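Local coordinates for heme utilization carrier protein (Escherichia coli O157:H7, PDB 2OVI) that binds heme and probably serves as a carrier in the uptake and use of host heme as an iron source, at residues A[4-9]-A[25-30]; A[16-21]-A[110-115]. All blocks are in the same frame, centred on the assembly; numbering follows the deposited sequence.

Contact 1: residues A[4-9]-A[25-30]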
loop_
_atom_site.group_PDB
_atom_site.type_symbol
_atom_site.label_atom_id
_atom_site.label_comp_id
_atom_site.label_asym_id
_atom_site.label_seq_id
_atom_site.Cartn_x
_atom_site.Cartn_y
_atom_site.Cartn_z
ATOM N N VAL A 4 -25.351 8.134 -23.135
ATOM C CA VAL A 4 -23.908 8.146 -23.561
ATOM C C VAL A 4 -23.207 6.871 -23.132
ATOM O O VAL A 4 -23.200 6.519 -21.945
ATOM C CB VAL A 4 -23.154 9.342 -22.955
ATOM C CG1 VAL A 4 -21.698 9.343 -23.416
ATOM C CG2 VAL A 4 -23.839 10.637 -23.348
ATOM N N SER A 5 -22.612 6.164 -24.089
ATOM C CA SER A 5 -21.919 4.918 -23.778
ATOM C C SER A 5 -20.510 5.154 -23.180
ATOM O O SER A 5 -19.894 6.186 -23.444
ATOM C CB SER A 5 -21.812 4.046 -25.041
ATOM O OG SER A 5 -20.811 4.512 -25.943
ATOM N N LEU A 6 -20.032 4.200 -22.372
ATOM C CA LEU A 6 -18.703 4.258 -21.769
ATOM C C LEU A 6 -17.652 4.632 -22.838
ATOM O O LEU A 6 -16.895 5.602 -22.665
ATOM C CB LEU A 6 -18.321 2.892 -21.196
ATOM C CG LEU A 6 -17.528 2.766 -19.883
ATOM C CD1 LEU A 6 -16.713 1.455 -19.911
ATOM C CD2 LEU A 6 -16.642 3.974 -19.625
ATOM N N GLN A 7 -17.607 3.890 -23.951
ATOM C CA GLN A 7 -16.586 4.205 -24.962
ATOM C C GLN A 7 -16.772 5.622 -25.520
ATOM O O GLN A 7 -15.810 6.340 -25.765
ATOM C CB GLN A 7 -16.569 3.154 -26.095
ATOM C CG GLN A 7 -17.485 3.413 -27.300
ATOM C CD GLN A 7 -16.806 4.215 -28.419
ATOM O OE1 GLN A 7 -16.488 5.394 -28.248
ATOM N NE2 GLN A 7 -16.585 3.570 -29.570
ATOM N N GLU A 8 -18.018 6.038 -25.688
ATOM C CA GLU A 8 -18.273 7.375 -26.190
ATOM C C GLU A 8 -17.890 8.370 -25.097
ATOM O O GLU A 8 -17.281 9.399 -25.368
ATOM C CB GLU A 8 -19.752 7.506 -26.555
ATOM C CG GLU A 8 -20.044 8.644 -27.507
ATOM C CD GLU A 8 -19.203 8.588 -28.783
ATOM O OE1 GLU A 8 -19.268 7.567 -29.506
ATOM O OE2 GLU A 8 -18.480 9.575 -29.055
ATOM N N PHE A 9 -18.236 8.049 -23.847
ATOM C CA PHE A 9 -17.889 8.934 -22.733
ATOM C C PHE A 9 -16.367 9.128 -22.691
ATOM O O PHE A 9 -15.852 10.252 -22.621
ATOM C CB PHE A 9 -18.374 8.347 -21.412
ATOM C CG PHE A 9 -18.024 9.193 -20.223
ATOM C CD1 PHE A 9 -18.337 10.558 -20.210
ATOM C CD2 PHE A 9 -17.343 8.648 -19.130
ATOM C CE1 PHE A 9 -17.976 11.382 -19.132
ATOM C CE2 PHE A 9 -16.970 9.463 -18.029
ATOM C CZ PHE A 9 -17.287 10.839 -18.030
ATOM N N TYR A 25 -20.451 3.905 -14.381
ATOM C CA TYR A 25 -21.005 3.035 -15.414
ATOM C C TYR A 25 -21.299 1.642 -14.886
ATOM O O TYR A 25 -21.532 0.724 -15.675
ATOM C CB TYR A 25 -20.069 2.938 -16.621
ATOM C CG TYR A 25 -20.276 4.049 -17.604
ATOM C CD1 TYR A 25 -21.189 3.928 -18.661
ATOM C CD2 TYR A 25 -19.628 5.264 -17.422
ATOM C CE1 TYR A 25 -21.444 5.001 -19.504
ATOM C CE2 TYR A 25 -19.875 6.334 -18.248
ATOM C CZ TYR A 25 -20.778 6.210 -19.285
ATOM O OH TYR A 25 -20.986 7.297 -20.093
ATOM N N ASN A 26 -21.278 1.480 -13.571
ATOM C CA ASN A 26 -21.576 0.174 -12.963
ATOM C C ASN A 26 -20.693 -0.929 -13.572
ATOM O O ASN A 26 -21.188 -2.011 -13.898
ATOM C CB ASN A 26 -23.060 -0.205 -13.215
ATOM C CG ASN A 26 -23.494 -1.404 -12.400
ATOM O OD1 ASN A 26 -24.327 -2.231 -12.845
ATOM N ND2 ASN A 26 -22.935 -1.524 -11.182
ATOM N N THR A 27 -19.402 -0.664 -13.773
ATOM C CA THR A 27 -18.552 -1.696 -14.365
ATOM C C THR A 27 -17.208 -1.761 -13.628
ATOM O O THR A 27 -17.079 -1.201 -12.533
ATOM C CB THR A 27 -18.364 -1.448 -15.889
ATOM O OG1 THR A 27 -17.712 -2.570 -16.468
ATOM C CG2 THR A 27 -17.500 -0.142 -16.176
ATOM N N THR A 28 -16.223 -2.461 -14.191
ATOM C CA THR A 28 -14.940 -2.593 -13.522
ATOM C C THR A 28 -13.901 -1.595 -14.084
ATOM O O THR A 28 -14.074 -1.056 -15.170
ATOM C CB THR A 28 -14.349 -4.021 -13.757
ATOM O OG1 THR A 28 -14.090 -4.175 -15.160
ATOM C CG2 THR A 28 -15.311 -5.087 -13.326
ATOM N N LEU A 29 -12.814 -1.391 -13.331
ATOM C CA LEU A 29 -11.726 -0.531 -13.759
ATOM C C LEU A 29 -11.204 -1.098 -15.093
ATOM O O LEU A 29 -10.891 -0.368 -16.005
ATOM C CB LEU A 29 -10.552 -0.584 -12.749
ATOM C CG LEU A 29 -9.662 0.654 -12.566
ATOM C CD1 LEU A 29 -8.251 0.227 -12.126
ATOM C CD2 LEU A 29 -9.631 1.525 -13.802
ATOM N N LEU A 30 -11.114 -2.422 -15.192
ATOM C CA LEU A 30 -10.635 -3.049 -16.440
ATOM C C LEU A 30 -11.506 -2.661 -17.657
ATOM O O LEU A 30 -10.999 -2.318 -18.709
ATOM C CB LEU A 30 -10.603 -4.571 -16.259
ATOM C CG LEU A 30 -9.991 -5.531 -17.300
ATOM C CD1 LEU A 30 -10.948 -5.755 -18.367
ATOM C CD2 LEU A 30 -8.678 -4.990 -17.846
#
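The ring of Tyr25 lies against Val4, Leu6 and Phe9. Leu6 sits over one face, with its CA 3.6 Å above the ring plane and set toward the rim. Its CG rides over the same ring in a CH-pi contact, 4.1 Å from the centroid. At the ring edge, in plane, lies the carbonyl oxygen of Val4. The phenol donates a hydrogen bond to it, Tyr25 OH to Val4 O, 3.0 Å long. The donor stands above the carbonyl plane, 58° out of it, and so is not directed at a lone pair. This bond fixes the far end of the phenol while Leu6 holds the flat part. Phe9 CB packs against Tyr25 OH at 3.1 Å. With CG anti to the backbone N (chi1 179°), the Phe9 ring comes alongside Tyr25 and meets it obliquely, planes at 31°, Phe9 CD2 3.5 Å from Tyr25 CE2. A lighter apolar touch joins Leu6 CD1 and the Thr27 methyl CG2, tip to tip at 4.1 Å. Ser5 caps helix 6-9, its OG accepting from Glu8 N. Tyr25 follows helix 18-24, which ends in a Schellman motif with Asn26 as the C-prime residue. The contact therefore ties the first short helix to the turn between helices 18-24 and 29-34, at the protein surface. Leu6 and Phe9 also pack on Val21 of helix 18-24. Beyond the turn, Leu29 and Leu30 pack on strand 117-125.

Contact 2: residues A[16-21]-A[110-115]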
loop_
_atom_site.group_PDB
_atom_site.type_symbol
_atom_site.label_atom_id
_atom_site.label_comp_id
_atom_site.label_asym_id
_atom_site.label_seq_id
_atom_site.Cartn_x
_atom_site.Cartn_y
_atom_site.Cartn_z
ATOM N N GLY A 16 -11.505 13.313 -14.307
ATOM C CA GLY A 16 -11.687 12.478 -13.125
ATOM C C GLY A 16 -10.888 11.188 -13.096
ATOM O O GLY A 16 -10.128 10.892 -14.028
ATOM N N THR A 17 -11.055 10.423 -12.036
ATOM C CA THR A 17 -10.343 9.154 -11.906
ATOM C C THR A 17 -11.054 8.045 -12.719
ATOM O O THR A 17 -12.287 8.091 -12.956
ATOM C CB THR A 17 -10.229 8.791 -10.404
ATOM O OG1 THR A 17 -9.230 7.787 -10.227
ATOM C CG2 THR A 17 -11.535 8.234 -9.877
ATOM N N LEU A 18 -10.308 7.053 -13.186
ATOM C CA LEU A 18 -10.949 5.977 -13.954
ATOM C C LEU A 18 -11.834 5.141 -13.048
ATOM O O LEU A 18 -12.847 4.567 -13.492
ATOM C CB LEU A 18 -9.899 5.127 -14.687
ATOM C CG LEU A 18 -9.057 5.824 -15.779
ATOM C CD1 LEU A 18 -8.453 4.803 -16.697
ATOM C CD2 LEU A 18 -9.928 6.741 -16.626
ATOM N N GLU A 19 -11.479 5.085 -11.775
ATOM C CA GLU A 19 -12.278 4.359 -10.802
ATOM C C GLU A 19 -13.664 4.996 -10.673
ATOM O O GLU A 19 -14.669 4.298 -10.569
ATOM C CB GLU A 19 -11.605 4.370 -9.410
ATOM C CG GLU A 19 -10.523 3.350 -9.250
ATOM C CD GLU A 19 -9.194 3.861 -9.698
ATOM O OE1 GLU A 19 -8.219 3.091 -9.550
ATOM O OE2 GLU A 19 -9.126 5.027 -10.190
ATOM N N VAL A 20 -13.747 6.329 -10.707
ATOM C CA VAL A 20 -15.057 6.934 -10.571
ATOM C C VAL A 20 -15.863 6.638 -11.865
ATOM O O VAL A 20 -17.061 6.328 -11.809
ATOM C CB VAL A 20 -14.922 8.468 -10.212
ATOM C CG1 VAL A 20 -14.109 9.199 -11.251
ATOM C CG2 VAL A 20 -16.285 9.125 -10.111
ATOM N N VAL A 21 -15.222 6.699 -13.038
ATOM C CA VAL A 21 -15.955 6.358 -14.250
ATOM C C VAL A 21 -16.484 4.913 -14.106
ATOM O O VAL A 21 -17.629 4.609 -14.467
ATOM C CB VAL A 21 -15.050 6.418 -15.499
ATOM C CG1 VAL A 21 -15.901 6.015 -16.788
ATOM C CG2 VAL A 21 -14.457 7.862 -15.626
ATOM N N ILE A 110 -1.638 2.484 -20.186
ATOM C CA ILE A 110 -2.521 3.521 -20.667
ATOM C C ILE A 110 -1.892 4.903 -20.557
ATOM O O ILE A 110 -0.983 5.142 -19.742
ATOM C CB ILE A 110 -3.826 3.599 -19.887
ATOM C CG1 ILE A 110 -3.514 3.914 -18.436
ATOM C CG2 ILE A 110 -4.669 2.339 -20.134
ATOM C CD1 ILE A 110 -4.757 4.315 -17.603
ATOM N N GLU A 111 -2.439 5.815 -21.361
ATOM C CA GLU A 111 -2.016 7.213 -21.360
ATOM C C GLU A 111 -3.282 8.102 -21.445
ATOM O O GLU A 111 -4.196 7.834 -22.214
ATOM C CB GLU A 111 -1.086 7.488 -22.568
ATOM C CG GLU A 111 0.219 6.845 -22.477
ATOM C CD GLU A 111 0.940 6.844 -23.801
ATOM O OE1 GLU A 111 0.713 5.903 -24.593
ATOM O OE2 GLU A 111 1.736 7.777 -24.051
ATOM N N ARG A 112 -3.327 9.153 -20.647
ATOM C CA ARG A 112 -4.475 10.047 -20.646
ATOM C C ARG A 112 -4.074 11.310 -19.885
ATOM O O ARG A 112 -3.103 11.323 -19.128
ATOM C CB ARG A 112 -5.684 9.387 -19.935
ATOM C CG ARG A 112 -5.407 9.044 -18.444
ATOM C CD ARG A 112 -6.550 8.244 -17.788
ATOM N NE ARG A 112 -7.309 9.019 -16.805
ATOM C CZ ARG A 112 -8.461 9.604 -17.056
ATOM N NH1 ARG A 112 -9.048 10.286 -16.102
ATOM N NH2 ARG A 112 -9.036 9.494 -18.251
ATOM N N LYS A 113 -4.841 12.366 -20.086
ATOM C CA LYS A 113 -4.580 13.610 -19.407
ATOM C C LYS A 113 -5.444 13.481 -18.163
ATOM O O LYS A 113 -6.545 12.941 -18.230
ATOM C CB LYS A 113 -5.033 14.780 -20.290
ATOM C CG LYS A 113 -4.394 16.111 -19.956
ATOM C CD LYS A 113 -4.922 17.239 -20.843
ATOM C CE LYS A 113 -4.271 18.586 -20.488
ATOM N NZ LYS A 113 -2.771 18.643 -20.726
ATOM N N PHE A 114 -4.920 13.918 -17.026
ATOM C CA PHE A 114 -5.656 13.896 -15.768
ATOM C C PHE A 114 -5.261 15.155 -14.998
ATOM O O PHE A 114 -4.085 15.351 -14.657
ATOM C CB PHE A 114 -5.293 12.643 -14.966
ATOM C CG PHE A 114 -5.769 12.660 -13.523
ATOM C CD1 PHE A 114 -4.892 12.982 -12.478
ATOM C CD2 PHE A 114 -7.079 12.286 -13.206
ATOM C CE1 PHE A 114 -5.323 12.923 -11.134
ATOM C CE2 PHE A 114 -7.516 12.225 -11.871
ATOM C CZ PHE A 114 -6.646 12.536 -10.839
ATOM N N MET A 115 -6.232 16.020 -14.721
ATOM C CA MET A 115 -5.914 17.265 -14.011
ATOM C C MET A 115 -4.971 18.107 -14.859
ATOM O O MET A 115 -4.033 18.716 -14.342
ATOM C CB MET A 115 -5.226 16.978 -12.675
ATOM C CG MET A 115 -6.138 16.410 -11.634
ATOM S SD MET A 115 -5.249 16.182 -10.112
ATOM C CE MET A 115 -4.756 17.857 -9.737
#
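Apolar packing joins Leu18 to Ile110. The methyl groups Leu18 CD1 and Ile110 CD1 meet tip to tip at 3.8 Å.

A van der Waals contact with a charged flat group is made by the other branch. Leu18 CD2 lies over the centre of one face of the Arg112 guanidinium, 3.2 Å above its plane. The two side chains run alongside each other, pointing opposite ways, and Leu18 CG also touches the arginine chain, 3.8 Å from Arg112 NE. The arginine bends at chi3 (-109°), and this turns the face of the guanidinium toward Leu18 CD2.

The polar approach is between Arg112 and the backbone of Gly16. Gly16 O sits at the guanidinium edge, near its plane. Its modelled spacing from Arg112 NH1 is too short and poorly angled to count as a hydrogen bond, so the details are doubtful.

The aromatic part belongs to Phe114. Its ring turns an edge to the chain at Gly16 and Thr17, with Gly16 C and Thr17 N in the ring plane. Gly16 O is 3.5 Å from Phe114 CD2. Met115 CG lies over one face of this ring.

Within 16-21, Thr17 OG1 donates to Glu19 OE2 at 2.8 Å, nearly along the C-O axis of the carboxylate. Glu19 OE1 forms a salt bridge with Lys134.

Leu36 touches Leu18, Ile110 and Arg112, widening the patch. The N-terminal end of helix 18-24 and the turn before it rest on the end of strand 106-114, in the six-stranded antiparallel sheet of this ChuX/HutX-family chain.

The centres of contacts 1 and 2 lie 12 Å apart, on the same side of the chain's centre. Their segments alternate along the sequence: 4-9, 16-21, 25-30, then 110-115 much later. Helix 18-24 is the link, since it follows helix 6-9, precedes helix 29-34 and starts within contact 2. The two contacts touch directly, with Leu6 CD2 3.6 Å from Val21 CG1 and Leu29 CD2 3.7 Å from Leu18 CB. Contact 1 joins helix 6-9 to the turn between helices 18-24 and 29-34, at the surface. The three short N-terminal helices pack as a cluster, which contact 2, nearer the centre, joins to strand 106-114 of the large sheet.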